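Local structure of CptN Toxin (Eubacterium rectale DSM 17629, 4RMO) at residues Phe14-Asp19 against Asp97-Arg102; His32-Glu37 against Gly43-Ile48; Lys78-His83 against Arg112-His117. The protein probably cleaves RNA as the toxin of a type III toxin-antitoxin system linked to bacteriophage resistance, and is probably held inactive by its pseudoknot RNA antitoxin. One frame throughout, in Å; residues are numbered along the deposited sequence.

Interaction 1: residues Phe14-Asp19 against Asp97-Arg102. With nucleotides of chain F.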
loop_
_atom_site.group_PDB
_atom_site.type_symbol
_atom_site.label_atom_id
_atom_site.label_comp_id
_atom_site.label_asym_id
_atom_site.label_seq_id
_atom_site.Cartn_x
_atom_site.Cartn_y
_atom_site.Cartn_z
ATOM N N PHE A 14 36.876 -9.614 -5.021
ATOM C CA PHE A 14 37.258 -8.727 -6.083
ATOM C C PHE A 14 38.521 -9.192 -6.823
ATOM O O PHE A 14 38.609 -9.044 -8.056
ATOM C CB PHE A 14 37.380 -7.313 -5.530
ATOM C CG PHE A 14 36.034 -6.778 -5.039
ATOM C CD1 PHE A 14 35.162 -6.167 -5.917
ATOM C CD2 PHE A 14 35.622 -6.994 -3.744
ATOM C CE1 PHE A 14 33.934 -5.713 -5.466
ATOM C CE2 PHE A 14 34.386 -6.557 -3.284
ATOM C CZ PHE A 14 33.555 -5.903 -4.143
ATOM N N SER A 15 39.480 -9.757 -6.085
ATOM C CA SER A 15 40.690 -10.305 -6.737
ATOM C C SER A 15 40.342 -11.595 -7.500
ATOM O O SER A 15 40.741 -11.724 -8.636
ATOM C CB SER A 15 41.842 -10.502 -5.721
ATOM O OG SER A 15 41.458 -11.407 -4.692
ATOM N N ASP A 16 39.462 -12.454 -6.974
ATOM C CA ASP A 16 38.981 -13.610 -7.782
ATOM C C ASP A 16 38.275 -13.203 -9.056
ATOM O O ASP A 16 38.584 -13.735 -10.111
ATOM C CB ASP A 16 38.004 -14.496 -7.002
ATOM C CG ASP A 16 38.692 -15.380 -5.965
ATOM O OD1 ASP A 16 39.939 -15.381 -5.901
ATOM O OD2 ASP A 16 37.954 -16.068 -5.225
HETATM N N MSE A 17 37.349 -12.235 -9.012
HETATM C CA MSE A 17 36.584 -11.896 -10.237
HETATM C C MSE A 17 37.365 -11.009 -11.161
HETATM O O MSE A 17 37.060 -10.935 -12.368
HETATM C CB MSE A 17 35.253 -11.191 -9.925
HETATM C CG MSE A 17 34.348 -11.993 -9.014
HETATM SE SE MSE A 17 34.163 -13.674 -9.628
HETATM C CE MSE A 17 33.549 -14.508 -8.133
ATOM N N SER A 18 38.269 -10.205 -10.609
ATOM C CA SER A 18 39.129 -9.391 -11.453
ATOM C C SER A 18 38.339 -8.580 -12.502
ATOM O O SER A 18 38.685 -8.568 -13.691
ATOM C CB SER A 18 40.146 -10.325 -12.139
ATOM O OG SER A 18 41.164 -9.585 -12.744
ATOM N N ASP A 19 37.286 -7.878 -12.066
ATOM C CA ASP A 19 36.472 -7.074 -12.997
ATOM C C ASP A 19 36.766 -5.626 -12.791
ATOM O O ASP A 19 36.454 -5.067 -11.748
ATOM C CB ASP A 19 35.010 -7.347 -12.762
ATOM C CG ASP A 19 34.101 -6.712 -13.806
ATOM O OD1 ASP A 19 34.333 -5.563 -14.251
ATOM O OD2 ASP A 19 33.120 -7.373 -14.173
ATOM N N ASP A 97 27.994 -16.807 -0.325
ATOM C CA ASP A 97 28.163 -16.623 1.092
ATOM C C ASP A 97 29.604 -16.535 1.550
ATOM O O ASP A 97 29.911 -15.818 2.502
ATOM C CB ASP A 97 27.464 -17.767 1.843
ATOM C CG ASP A 97 26.615 -17.263 2.954
ATOM O OD1 ASP A 97 25.495 -16.792 2.633
ATOM O OD2 ASP A 97 27.061 -17.362 4.135
ATOM N N LYS A 98 30.486 -17.318 0.944
ATOM C CA LYS A 98 31.851 -17.412 1.440
ATOM C C LYS A 98 32.635 -16.103 1.215
ATOM O O LYS A 98 33.698 -15.914 1.770
ATOM C CB LYS A 98 32.572 -18.575 0.778
ATOM C CG LYS A 98 32.725 -18.417 -0.722
ATOM C CD LYS A 98 33.661 -19.473 -1.293
ATOM C CE LYS A 98 33.895 -19.200 -2.765
ATOM N NZ LYS A 98 34.881 -20.140 -3.343
ATOM N N TYR A 99 32.116 -15.238 0.345
ATOM C CA TYR A 99 32.753 -13.982 0.079
ATOM C C TYR A 99 32.316 -12.852 1.011
ATOM O O TYR A 99 32.782 -11.724 0.881
ATOM C CB TYR A 99 32.503 -13.592 -1.388
ATOM C CG TYR A 99 33.269 -14.394 -2.400
ATOM C CD1 TYR A 99 34.639 -14.320 -2.462
ATOM C CD2 TYR A 99 32.608 -15.208 -3.321
ATOM C CE1 TYR A 99 35.348 -15.050 -3.386
ATOM C CE2 TYR A 99 33.304 -15.927 -4.283
ATOM C CZ TYR A 99 34.682 -15.835 -4.307
ATOM O OH TYR A 99 35.398 -16.509 -5.262
ATOM N N ILE A 100 31.378 -13.120 1.901
ATOM C CA ILE A 100 30.870 -12.096 2.810
ATOM C C ILE A 100 31.755 -12.052 4.019
ATOM O O ILE A 100 32.037 -13.075 4.625
ATOM C CB ILE A 100 29.448 -12.431 3.260
ATOM C CG1 ILE A 100 28.486 -12.542 2.076
ATOM C CG2 ILE A 100 28.954 -11.440 4.281
ATOM C CD1 ILE A 100 28.488 -11.367 1.124
ATOM N N GLU A 101 32.233 -10.871 4.394
ATOM C CA GLU A 101 33.185 -10.776 5.512
ATOM C C GLU A 101 32.446 -10.630 6.809
ATOM O O GLU A 101 32.711 -11.340 7.752
ATOM C CB GLU A 101 34.084 -9.578 5.326
ATOM C CG GLU A 101 35.233 -9.468 6.317
ATOM C CD GLU A 101 36.031 -8.160 6.181
ATOM O OE1 GLU A 101 35.886 -7.214 7.016
ATOM O OE2 GLU A 101 36.810 -8.061 5.211
ATOM N N ARG A 102 31.541 -9.666 6.885
ATOM C CA ARG A 102 30.859 -9.364 8.145
ATOM C C ARG A 102 29.742 -8.370 7.904
ATOM O O ARG A 102 29.673 -7.745 6.829
ATOM C CB ARG A 102 31.831 -8.765 9.157
ATOM C CG ARG A 102 32.534 -7.539 8.630
ATOM C CD ARG A 102 33.396 -6.869 9.676
ATOM N NE ARG A 102 34.182 -5.771 9.100
ATOM C CZ ARG A 102 33.808 -4.480 9.118
ATOM N NH1 ARG A 102 32.666 -4.094 9.730
ATOM N NH2 ARG A 102 34.606 -3.565 8.572
ATOM P P G F 44 32.431 6.247 9.523
ATOM O OP1 G F 44 32.528 7.692 9.180
ATOM O OP2 G F 44 31.125 5.560 9.740
ATOM O "O5'" G F 44 33.161 5.426 8.384
ATOM C "C5'" G F 44 34.538 5.682 8.048
ATOM C "C4'" G F 44 35.047 4.563 7.159
ATOM O "O4'" G F 44 35.043 3.305 7.919
ATOM C "C3'" G F 44 34.186 4.301 5.926
ATOM O "O3'" G F 44 34.968 3.906 4.809
ATOM C "C2'" G F 44 33.377 3.097 6.372
ATOM O "O2'" G F 44 32.703 2.350 5.373
ATOM C "C1'" G F 44 34.468 2.317 7.104
ATOM N N9 G F 44 33.962 1.174 7.862
ATOM C C8 G F 44 34.382 -0.120 7.664
ATOM N N7 G F 44 33.652 -0.998 8.296
ATOM C C5 G F 44 32.709 -0.243 8.970
ATOM C C6 G F 44 31.612 -0.656 9.776
ATOM O O6 G F 44 31.280 -1.811 10.091
ATOM N N1 G F 44 30.836 0.430 10.181
ATOM C C2 G F 44 31.082 1.738 9.846
ATOM N N2 G F 44 30.253 2.649 10.366
ATOM N N3 G F 44 32.091 2.133 9.082
ATOM C C4 G F 44 32.836 1.094 8.650
ATOM P P U F 43 30.273 3.922 15.095
ATOM O OP1 U F 43 29.792 2.708 14.378
ATOM O OP2 U F 43 30.415 3.869 16.554
ATOM O "O5'" U F 43 31.699 4.280 14.504
ATOM C "C5'" U F 43 31.848 4.892 13.264
ATOM C "C4'" U F 43 33.274 4.816 12.820
ATOM O "O4'" U F 43 33.891 3.622 13.338
ATOM C "C3'" U F 43 33.455 4.704 11.323
ATOM O "O3'" U F 43 33.350 5.997 10.777
ATOM C "C2'" U F 43 34.845 4.102 11.202
ATOM O "O2'" U F 43 35.876 5.039 11.302
ATOM C "C1'" U F 43 34.897 3.198 12.429
ATOM N N1 U F 43 34.703 1.768 12.144
ATOM C C2 U F 43 35.723 1.113 11.488
ATOM O O2 U F 43 36.711 1.686 11.077
ATOM N N3 U F 43 35.516 -0.229 11.289
ATOM C C4 U F 43 34.458 -0.982 11.738
ATOM O O4 U F 43 34.414 -2.185 11.480
ATOM C C5 U F 43 33.449 -0.235 12.424
ATOM C C6 U F 43 33.620 1.076 12.630
#
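Asp16 and Tyr99 reach each other because each swings CG anti to its own carbonyl carbon (chi1 -75° in Asp16, -73° in Tyr99), so that the carboxylate leaves the last turn of helix 11-17 just where the phenol extends from the short 3-10 segment 97-99. Tyr99 OH donates to Asp16 OD2 at 2.6 Å. The oxygen receives it on the anti lone pair, turned from OD1, and lies at the ring edge near the ring plane, while the carboxylate stands almost perpendicular to the ring, at 81°. A negative charge this near the hydroxyl probably polarises the O-H bond. Selenomethionine Met17, bent at chi2, brings CE obliquely to within 4.1 Å of Tyr99 CE2, adding an apolar neighbour beside the polar bond. Lys98 CG lies over one ring face, toward its rim.

Farther along the same segment, the protein contacts a base of the RNA. The extended chain of Arg102 sends NH1 to O6 of G44 of chain F (2.7 Å) and NH2 to N7 (2.8 Å), the paired recognition of the guanine Hoogsteen edge familiar from arginine-nucleic acid complexes. Glu101 OE1 steadies the guanidinium with a salt bridge to Arg102 NE at 3.1 Å, and U43 of chain F sets O4 over one guanidinium face.

Glu101 and Arg102 together face Ile8 in a classic beta bulge in the pairing of strand 100-106 with strand 6-9. Phe13 of helix 11-17 meets Tyr99 edge-to-face, and helix 146-153 packs against the contact with Leu153 on both Met17 and Tyr99.

Interaction 2: residues His32-Glu37 against Gly43-Ile48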
loop_
_atom_site.group_PDB
_atom_site.type_symbol
_atom_site.label_atom_id
_atom_site.label_comp_id
_atom_site.label_asym_id
_atom_site.label_seq_id
_atom_site.Cartn_x
_atom_site.Cartn_y
_atom_site.Cartn_z
ATOM N N HIS A 32 27.998 -2.641 1.232
ATOM C CA HIS A 32 27.199 -3.175 0.162
ATOM C C HIS A 32 25.868 -3.623 0.718
ATOM O O HIS A 32 25.786 -4.183 1.818
ATOM C CB HIS A 32 27.875 -4.387 -0.483
ATOM C CG HIS A 32 29.009 -4.059 -1.389
ATOM N ND1 HIS A 32 30.276 -3.770 -0.920
ATOM C CD2 HIS A 32 29.081 -3.979 -2.737
ATOM C CE1 HIS A 32 31.072 -3.504 -1.938
ATOM N NE2 HIS A 32 30.374 -3.631 -3.054
ATOM N N TYR A 33 24.809 -3.451 -0.065
ATOM C CA TYR A 33 23.465 -3.773 0.364
ATOM C C TYR A 33 23.019 -5.101 -0.233
ATOM O O TYR A 33 23.061 -5.304 -1.441
ATOM C CB TYR A 33 22.518 -2.655 -0.128
ATOM C CG TYR A 33 21.028 -2.839 0.163
ATOM C CD1 TYR A 33 20.553 -2.694 1.440
ATOM C CD2 TYR A 33 20.117 -3.100 -0.846
ATOM C CE1 TYR A 33 19.219 -2.820 1.728
ATOM C CE2 TYR A 33 18.759 -3.182 -0.594
ATOM C CZ TYR A 33 18.320 -3.060 0.714
ATOM O OH TYR A 33 16.988 -3.197 1.027
ATOM N N TYR A 34 22.502 -5.980 0.604
ATOM C CA TYR A 34 21.967 -7.245 0.153
ATOM C C TYR A 34 20.498 -7.072 -0.242
ATOM O O TYR A 34 19.628 -6.964 0.613
ATOM C CB TYR A 34 22.073 -8.290 1.259
ATOM C CG TYR A 34 21.297 -9.574 0.966
ATOM C CD1 TYR A 34 21.186 -10.079 -0.320
ATOM C CD2 TYR A 34 20.690 -10.281 1.991
ATOM C CE1 TYR A 34 20.473 -11.252 -0.581
ATOM C CE2 TYR A 34 20.000 -11.456 1.753
ATOM C CZ TYR A 34 19.877 -11.931 0.461
ATOM O OH TYR A 34 19.159 -13.103 0.215
ATOM N N CYS A 35 20.235 -7.088 -1.543
ATOM C CA CYS A 35 18.918 -6.843 -2.079
ATOM C C CYS A 35 17.962 -8.045 -2.150
ATOM O O CYS A 35 16.855 -7.993 -1.608
ATOM C CB CYS A 35 19.096 -6.261 -3.457
ATOM S SG CYS A 35 17.574 -5.486 -3.914
ATOM N N PHE A 36 18.354 -9.107 -2.817
ATOM C CA PHE A 36 17.545 -10.323 -2.849
ATOM C C PHE A 36 18.349 -11.507 -3.300
ATOM O O PHE A 36 19.356 -11.365 -3.943
ATOM C CB PHE A 36 16.319 -10.194 -3.773
ATOM C CG PHE A 36 16.613 -9.536 -5.094
ATOM C CD1 PHE A 36 17.318 -10.193 -6.089
ATOM C CD2 PHE A 36 16.105 -8.312 -5.374
ATOM C CE1 PHE A 36 17.552 -9.605 -7.322
ATOM C CE2 PHE A 36 16.361 -7.690 -6.588
ATOM C CZ PHE A 36 17.090 -8.339 -7.572
ATOM N N GLU A 37 17.889 -12.688 -2.928
ATOM C CA GLU A 37 18.491 -13.932 -3.368
ATOM C C GLU A 37 18.150 -14.154 -4.826
ATOM O O GLU A 37 17.103 -13.734 -5.301
ATOM C CB GLU A 37 17.974 -15.097 -2.517
ATOM C CG GLU A 37 18.724 -16.401 -2.780
ATOM C CD GLU A 37 18.556 -17.435 -1.684
ATOM O OE1 GLU A 37 17.672 -17.253 -0.816
ATOM O OE2 GLU A 37 19.348 -18.407 -1.683
ATOM N N GLY A 43 21.894 -19.657 -2.732
ATOM C CA GLY A 43 23.290 -19.386 -2.372
ATOM C C GLY A 43 23.963 -18.371 -3.280
ATOM O O GLY A 43 25.152 -18.093 -3.107
ATOM N N ILE A 44 23.215 -17.789 -4.213
ATOM C CA ILE A 44 23.681 -16.619 -4.944
ATOM C C ILE A 44 22.806 -15.426 -4.555
ATOM O O ILE A 44 21.584 -15.521 -4.567
ATOM C CB ILE A 44 23.665 -16.842 -6.446
ATOM C CG1 ILE A 44 24.613 -18.002 -6.786
ATOM C CG2 ILE A 44 24.072 -15.578 -7.200
ATOM C CD1 ILE A 44 24.811 -18.249 -8.275
ATOM N N TYR A 45 23.457 -14.306 -4.226
ATOM C CA TYR A 45 22.802 -13.155 -3.634
ATOM C C TYR A 45 23.168 -11.925 -4.411
ATOM O O TYR A 45 24.301 -11.796 -4.844
ATOM C CB TYR A 45 23.251 -13.001 -2.184
ATOM C CG TYR A 45 23.111 -14.274 -1.388
ATOM C CD1 TYR A 45 21.863 -14.728 -0.972
ATOM C CD2 TYR A 45 24.222 -15.043 -1.070
ATOM C CE1 TYR A 45 21.731 -15.897 -0.243
ATOM C CE2 TYR A 45 24.108 -16.224 -0.370
ATOM C CZ TYR A 45 22.860 -16.646 0.048
ATOM O OH TYR A 45 22.748 -17.809 0.762
ATOM N N TRP A 46 22.207 -11.031 -4.611
ATOM C CA TRP A 46 22.423 -9.853 -5.414
ATOM C C TRP A 46 22.716 -8.679 -4.477
ATOM O O TRP A 46 21.961 -8.399 -3.531
ATOM C CB TRP A 46 21.248 -9.574 -6.326
ATOM C CG TRP A 46 21.219 -10.540 -7.421
ATOM C CD1 TRP A 46 20.517 -11.717 -7.464
ATOM C CD2 TRP A 46 21.956 -10.468 -8.636
ATOM N NE1 TRP A 46 20.804 -12.391 -8.642
ATOM C CE2 TRP A 46 21.680 -11.636 -9.376
ATOM C CE3 TRP A 46 22.845 -9.534 -9.170
ATOM C CZ2 TRP A 46 22.234 -11.874 -10.634
ATOM C CZ3 TRP A 46 23.388 -9.762 -10.424
ATOM C CH2 TRP A 46 23.067 -10.917 -11.153
HETATM N N MSE A 47 23.829 -8.025 -4.725
HETATM C CA MSE A 47 24.297 -6.944 -3.878
HETATM C C MSE A 47 24.324 -5.670 -4.648
HETATM O O MSE A 47 24.537 -5.645 -5.836
HETATM C CB MSE A 47 25.736 -7.159 -3.446
HETATM C CG MSE A 47 26.013 -8.550 -2.965
HETATM SE SE MSE A 47 25.067 -8.852 -1.261
HETATM C CE MSE A 47 25.873 -7.524 -0.052
ATOM N N ILE A 48 24.196 -4.561 -3.921
ATOM C CA ILE A 48 24.301 -3.220 -4.491
ATOM C C ILE A 48 25.329 -2.407 -3.725
ATOM O O ILE A 48 25.233 -2.219 -2.513
ATOM C CB ILE A 48 22.943 -2.507 -4.409
ATOM C CG1 ILE A 48 21.866 -3.358 -5.118
ATOM C CG2 ILE A 48 23.015 -1.125 -5.024
ATOM C CD1 ILE A 48 20.472 -2.820 -4.931
#
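Tyr34 and Tyr45 pack across a beta hairpin in which strand 32-37 runs antiparallel to strand 44-51, and the case illustrates how rotamers, on faces already set by the alternating strand backbone, decide which groups touch. Tyr34, Glu37, Tyr45 and selenomethionine Met47 share one face. Tyr34 swings its ring away from its backbone N (chi1 169°), laying it over toward the neighbouring strand, where the edge of Tyr45 meets its face in an offset edge-to-face pair with planes at 86° and centroids 5.5 Å apart. Met47, bent at both chi2 and chi3, folds back beside the same ring: its SE touches Tyr34 CB at 4.0 Å and sits obliquely to the ring, 5.2 Å from SE to the centroid, a Met-aromatic contact, and its methyl CE touches His32 CB at 3.7 Å.

Tyr33, Phe36, Trp46 and Ile48 occupy the other face, toward helix 116-134. Tyr33 and Ile48 run side by side, with Ile48 CD1 at the edge of the phenol ring, while the Tyr33 hydroxyl bonds to Glu123. Phe36 takes the less common first torsion that places CG between N and the carbonyl carbon (chi1 44°), and its CE1 comes obliquely to Trp46 CD1 at 3.6 Å. The indole NE1 is held by Asp38.

Backbone bonds knit the pair: Tyr33 and Ile48 exchange two, whereas Trp46 takes a bond from Cys35 N at O and gives one through its own N to Phe36 O. At the mouth of the turn the extended Glu37 chain runs alongside the Tyr45 ring and accepts Gly43 N on the anti lone pair of OE2, at 3.0 Å.

Interaction 3: residues Lys78-His83 against Arg112-His117. With CA (calcium ion), chain Q; nucleotides of chain F.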
loop_
_atom_site.group_PDB
_atom_site.type_symbol
_atom_site.label_atom_id
_atom_site.label_comp_id
_atom_site.label_asym_id
_atom_site.label_seq_id
_atom_site.Cartn_x
_atom_site.Cartn_y
_atom_site.Cartn_z
ATOM N N LYS A 78 18.386 8.519 2.807
ATOM C CA LYS A 78 19.025 8.704 4.098
ATOM C C LYS A 78 18.955 7.375 4.816
ATOM O O LYS A 78 17.862 6.841 5.033
ATOM C CB LYS A 78 18.265 9.783 4.878
ATOM C CG LYS A 78 19.115 10.726 5.685
ATOM C CD LYS A 78 18.285 11.819 6.367
ATOM C CE LYS A 78 18.014 12.930 5.369
ATOM N NZ LYS A 78 17.325 14.140 5.886
ATOM N N LEU A 79 20.103 6.859 5.229
ATOM C CA LEU A 79 20.121 5.611 6.035
ATOM C C LEU A 79 19.891 5.915 7.511
ATOM O O LEU A 79 19.816 7.076 7.921
ATOM C CB LEU A 79 21.444 4.879 5.881
ATOM C CG LEU A 79 21.845 4.590 4.439
ATOM C CD1 LEU A 79 23.107 3.759 4.430
ATOM C CD2 LEU A 79 20.714 3.856 3.725
ATOM N N ASP A 80 19.825 4.870 8.312
ATOM C CA ASP A 80 19.583 5.001 9.740
ATOM C C ASP A 80 20.774 5.663 10.507
ATOM O O ASP A 80 20.642 5.968 11.680
ATOM C CB ASP A 80 19.229 3.638 10.355
ATOM C CG ASP A 80 17.955 3.024 9.757
ATOM O OD1 ASP A 80 17.188 3.778 9.149
ATOM O OD2 ASP A 80 17.725 1.817 9.902
ATOM N N ASP A 81 21.906 5.888 9.842
ATOM C CA ASP A 81 22.959 6.695 10.406
ATOM C C ASP A 81 22.707 8.214 10.152
ATOM O O ASP A 81 23.574 9.033 10.436
ATOM C CB ASP A 81 24.336 6.278 9.839
ATOM C CG ASP A 81 24.466 6.488 8.330
ATOM O OD1 ASP A 81 23.605 7.146 7.684
ATOM O OD2 ASP A 81 25.478 5.991 7.771
ATOM N N SER A 82 21.546 8.524 9.555
ATOM C CA SER A 82 21.088 9.870 9.314
ATOM C C SER A 82 21.867 10.582 8.235
ATOM O O SER A 82 21.733 11.791 8.089
ATOM C CB SER A 82 21.047 10.671 10.606
ATOM O OG SER A 82 20.332 9.929 11.603
ATOM N N HIS A 83 22.614 9.842 7.410
ATOM C CA HIS A 83 23.260 10.431 6.242
ATOM C C HIS A 83 22.760 9.805 4.945
ATOM O O HIS A 83 22.343 8.650 4.931
ATOM C CB HIS A 83 24.783 10.301 6.345
ATOM C CG HIS A 83 25.335 10.914 7.594
ATOM N ND1 HIS A 83 25.847 10.170 8.635
ATOM C CD2 HIS A 83 25.400 12.206 7.995
ATOM C CE1 HIS A 83 26.236 10.971 9.609
ATOM N NE2 HIS A 83 25.969 12.211 9.248
ATOM N N ARG A 112 21.097 -1.604 8.776
ATOM C CA ARG A 112 20.250 -2.170 7.762
ATOM C C ARG A 112 19.187 -1.142 7.332
ATOM O O ARG A 112 19.050 -0.051 7.935
ATOM C CB ARG A 112 19.686 -3.496 8.247
ATOM C CG ARG A 112 18.670 -3.379 9.348
ATOM C CD ARG A 112 18.719 -4.514 10.371
ATOM N NE ARG A 112 19.222 -3.843 11.553
ATOM C CZ ARG A 112 18.519 -3.455 12.610
ATOM N NH1 ARG A 112 17.248 -3.755 12.762
ATOM N NH2 ARG A 112 19.139 -2.776 13.549
ATOM N N LEU A 113 18.538 -1.413 6.213
ATOM C CA LEU A 113 17.534 -0.468 5.689
ATOM C C LEU A 113 16.202 -0.853 6.362
ATOM O O LEU A 113 15.444 -1.628 5.836
ATOM C CB LEU A 113 17.473 -0.536 4.175
ATOM C CG LEU A 113 16.672 0.558 3.516
ATOM C CD1 LEU A 113 17.266 1.920 3.737
ATOM C CD2 LEU A 113 16.619 0.272 2.022
ATOM N N THR A 114 15.951 -0.299 7.560
ATOM C CA THR A 114 14.772 -0.667 8.357
ATOM C C THR A 114 13.482 -0.086 7.794
ATOM O O THR A 114 12.423 -0.675 7.995
ATOM C CB THR A 114 14.909 -0.174 9.807
ATOM O OG1 THR A 114 15.214 1.244 9.822
ATOM C CG2 THR A 114 15.988 -0.940 10.512
ATOM N N SER A 115 13.560 1.069 7.120
ATOM C CA SER A 115 12.395 1.649 6.457
ATOM C C SER A 115 11.921 0.770 5.293
ATOM O O SER A 115 12.468 0.836 4.185
ATOM C CB SER A 115 12.705 3.051 5.949
ATOM O OG SER A 115 12.894 3.971 7.008
ATOM N N GLU A 116 10.902 -0.041 5.544
ATOM C CA GLU A 116 10.413 -0.960 4.542
ATOM C C GLU A 116 10.007 -0.299 3.240
ATOM O O GLU A 116 10.196 -0.884 2.179
ATOM C CB GLU A 116 9.274 -1.826 5.052
ATOM C CG GLU A 116 9.682 -2.772 6.166
ATOM C CD GLU A 116 8.462 -3.459 6.796
ATOM O OE1 GLU A 116 7.728 -4.124 6.038
ATOM O OE2 GLU A 116 8.218 -3.324 8.011
ATOM N N HIS A 117 9.470 0.905 3.271
ATOM C CA HIS A 117 9.025 1.472 2.019
ATOM C C HIS A 117 10.215 1.813 1.113
ATOM O O HIS A 117 10.079 1.845 -0.109
ATOM C CB HIS A 117 8.136 2.720 2.221
ATOM C CG HIS A 117 8.907 3.964 2.535
ATOM N ND1 HIS A 117 9.366 4.255 3.811
ATOM C CD2 HIS A 117 9.302 4.988 1.747
ATOM C CE1 HIS A 117 10.040 5.389 3.779
ATOM N NE2 HIS A 117 10.002 5.862 2.544
HETATM CA CA CA Q . 15.575 5.260 10.299
ATOM P P G F 13 10.197 6.102 15.596
ATOM O OP1 G F 13 9.877 6.212 17.041
ATOM O OP2 G F 13 10.749 7.263 14.880
ATOM O "O5'" G F 13 11.144 4.831 15.509
ATOM C "C5'" G F 13 12.038 4.668 14.394
ATOM C "C4'" G F 13 12.526 3.254 14.372
ATOM O "O4'" G F 13 11.455 2.420 13.895
ATOM C "C3'" G F 13 13.710 2.970 13.450
ATOM O "O3'" G F 13 14.931 3.202 14.165
ATOM C "C2'" G F 13 13.515 1.500 13.127
ATOM O "O2'" G F 13 14.007 0.706 14.188
ATOM C "C1'" G F 13 11.992 1.383 13.081
ATOM N N9 G F 13 11.393 1.484 11.753
ATOM C C8 G F 13 11.298 2.591 10.941
ATOM N N7 G F 13 10.671 2.351 9.822
ATOM C C5 G F 13 10.311 1.011 9.914
ATOM C C6 G F 13 9.617 0.180 9.000
ATOM O O6 G F 13 9.162 0.471 7.875
ATOM N N1 G F 13 9.472 -1.112 9.497
ATOM C C2 G F 13 9.926 -1.546 10.718
ATOM N N2 G F 13 9.724 -2.835 11.005
ATOM N N3 G F 13 10.598 -0.790 11.563
ATOM C C4 G F 13 10.724 0.476 11.115
ATOM P P A F 14 16.203 3.857 13.436
ATOM O OP1 A F 14 16.549 5.106 14.111
ATOM O OP2 A F 14 15.977 3.903 11.938
ATOM O "O5'" A F 14 17.333 2.782 13.741
ATOM C "C5'" A F 14 17.220 1.451 13.218
ATOM C "C4'" A F 14 18.323 0.586 13.770
ATOM O "O4'" A F 14 19.606 1.194 13.455
ATOM C "C3'" A F 14 18.323 0.488 15.282
ATOM O "O3'" A F 14 17.457 -0.516 15.769
ATOM C "C2'" A F 14 19.783 0.170 15.576
ATOM O "O2'" A F 14 20.074 -1.195 15.390
ATOM C "C1'" A F 14 20.493 1.033 14.543
ATOM N N9 A F 14 20.919 2.360 15.022
ATOM C C8 A F 14 20.698 3.605 14.479
ATOM N N7 A F 14 21.307 4.574 15.121
ATOM C C5 A F 14 22.002 3.917 16.133
ATOM C C6 A F 14 22.871 4.379 17.149
ATOM N N6 A F 14 23.170 5.661 17.337
ATOM N N1 A F 14 23.431 3.461 17.967
ATOM C C2 A F 14 23.108 2.173 17.793
ATOM N N3 A F 14 22.323 1.614 16.864
ATOM C C4 A F 14 21.801 2.553 16.056
ATOM P P U F 42 28.544 8.911 19.219
ATOM O OP1 U F 42 29.531 8.282 20.141
ATOM O OP2 U F 42 28.650 10.314 18.771
ATOM O "O5'" U F 42 28.542 8.029 17.898
ATOM C "C5'" U F 42 28.230 6.612 17.942
ATOM C "C4'" U F 42 28.006 6.089 16.540
ATOM O "O4'" U F 42 26.890 6.806 15.929
ATOM C "C3'" U F 42 29.190 6.273 15.593
ATOM O "O3'" U F 42 29.338 5.191 14.702
ATOM C "C2'" U F 42 28.788 7.481 14.775
ATOM O "O2'" U F 42 29.395 7.503 13.515
ATOM C "C1'" U F 42 27.291 7.252 14.658
ATOM N N1 U F 42 26.548 8.469 14.306
ATOM C C2 U F 42 25.794 8.402 13.160
ATOM O O2 U F 42 25.714 7.390 12.490
ATOM N N3 U F 42 25.139 9.564 12.824
ATOM C C4 U F 42 25.157 10.762 13.507
ATOM O O4 U F 42 24.518 11.720 13.068
ATOM C C5 U F 42 25.971 10.756 14.691
ATOM C C6 U F 42 26.625 9.636 15.038
HETATM O O HOH W 1 19.947 0.208 10.659
HETATM O O HOH W 2 16.086 2.992 6.836
HETATM O O HOH W 3 13.964 3.621 9.473
HETATM O O HOH W 4 16.992 6.867 11.520
HETATM O O HOH W 5 13.995 6.139 11.842
HETATM O O HOH W 6 14.572 6.334 8.290
#
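Asp80 and Thr114 meet at a calcium site on the protein-RNA interface. The two carboxylate oxygens of Asp80 divide the work: OD1 binds the calcium ion at 2.5 Å, and OD2 accepts the hydroxyl of Thr114 OG1 at 2.6 Å, met on the syn side somewhat out of the carboxylate plane. Phosphate oxygen OP2 of A14 of chain F (2.2 Å) and four waters are the other calcium ligands. One of these waters donates to Thr114 OG1, so the threonine positions both a first-shell aspartate and a first-shell water. Behind the site Leu79 CD2 meets Leu113 CD1 at 4.0 Å, the two side chains crossing at about a right angle.

Both segments also bond to bases: Asp81 O accepts N3 of U42 of chain F, while Glu116 OE2 takes N1 of G13 of chain F at 2.9 Å and Glu116 N donates to its O6. A type I turn carrying an aspartate thus shares with the RNA a metal bridge of the carboxylate-calcium-phosphate kind.

In the fold
From the N terminus, helix 11-17 supplies the first half of interaction 1, whose partner waits at residues 97-102, so this contact closes a long loop. Interaction 2, the hairpin of residues 32-37 and 43-48, is nested wholly inside it. Interaction 3 opens at 78-83, still within that loop, and closes at 112-117 beyond it; interactions 1 and 3 therefore cross, whereas 2 and 3 follow in series. The hairpin lies between the others in space, its centre about 13 Å from that of interaction 1 and 17 Å from that of interaction 3. It touches both, through Phe14 packed on His32 and Tyr33 on Leu113, linking the N-terminal helix, the central sheet and the RNA-facing calcium site.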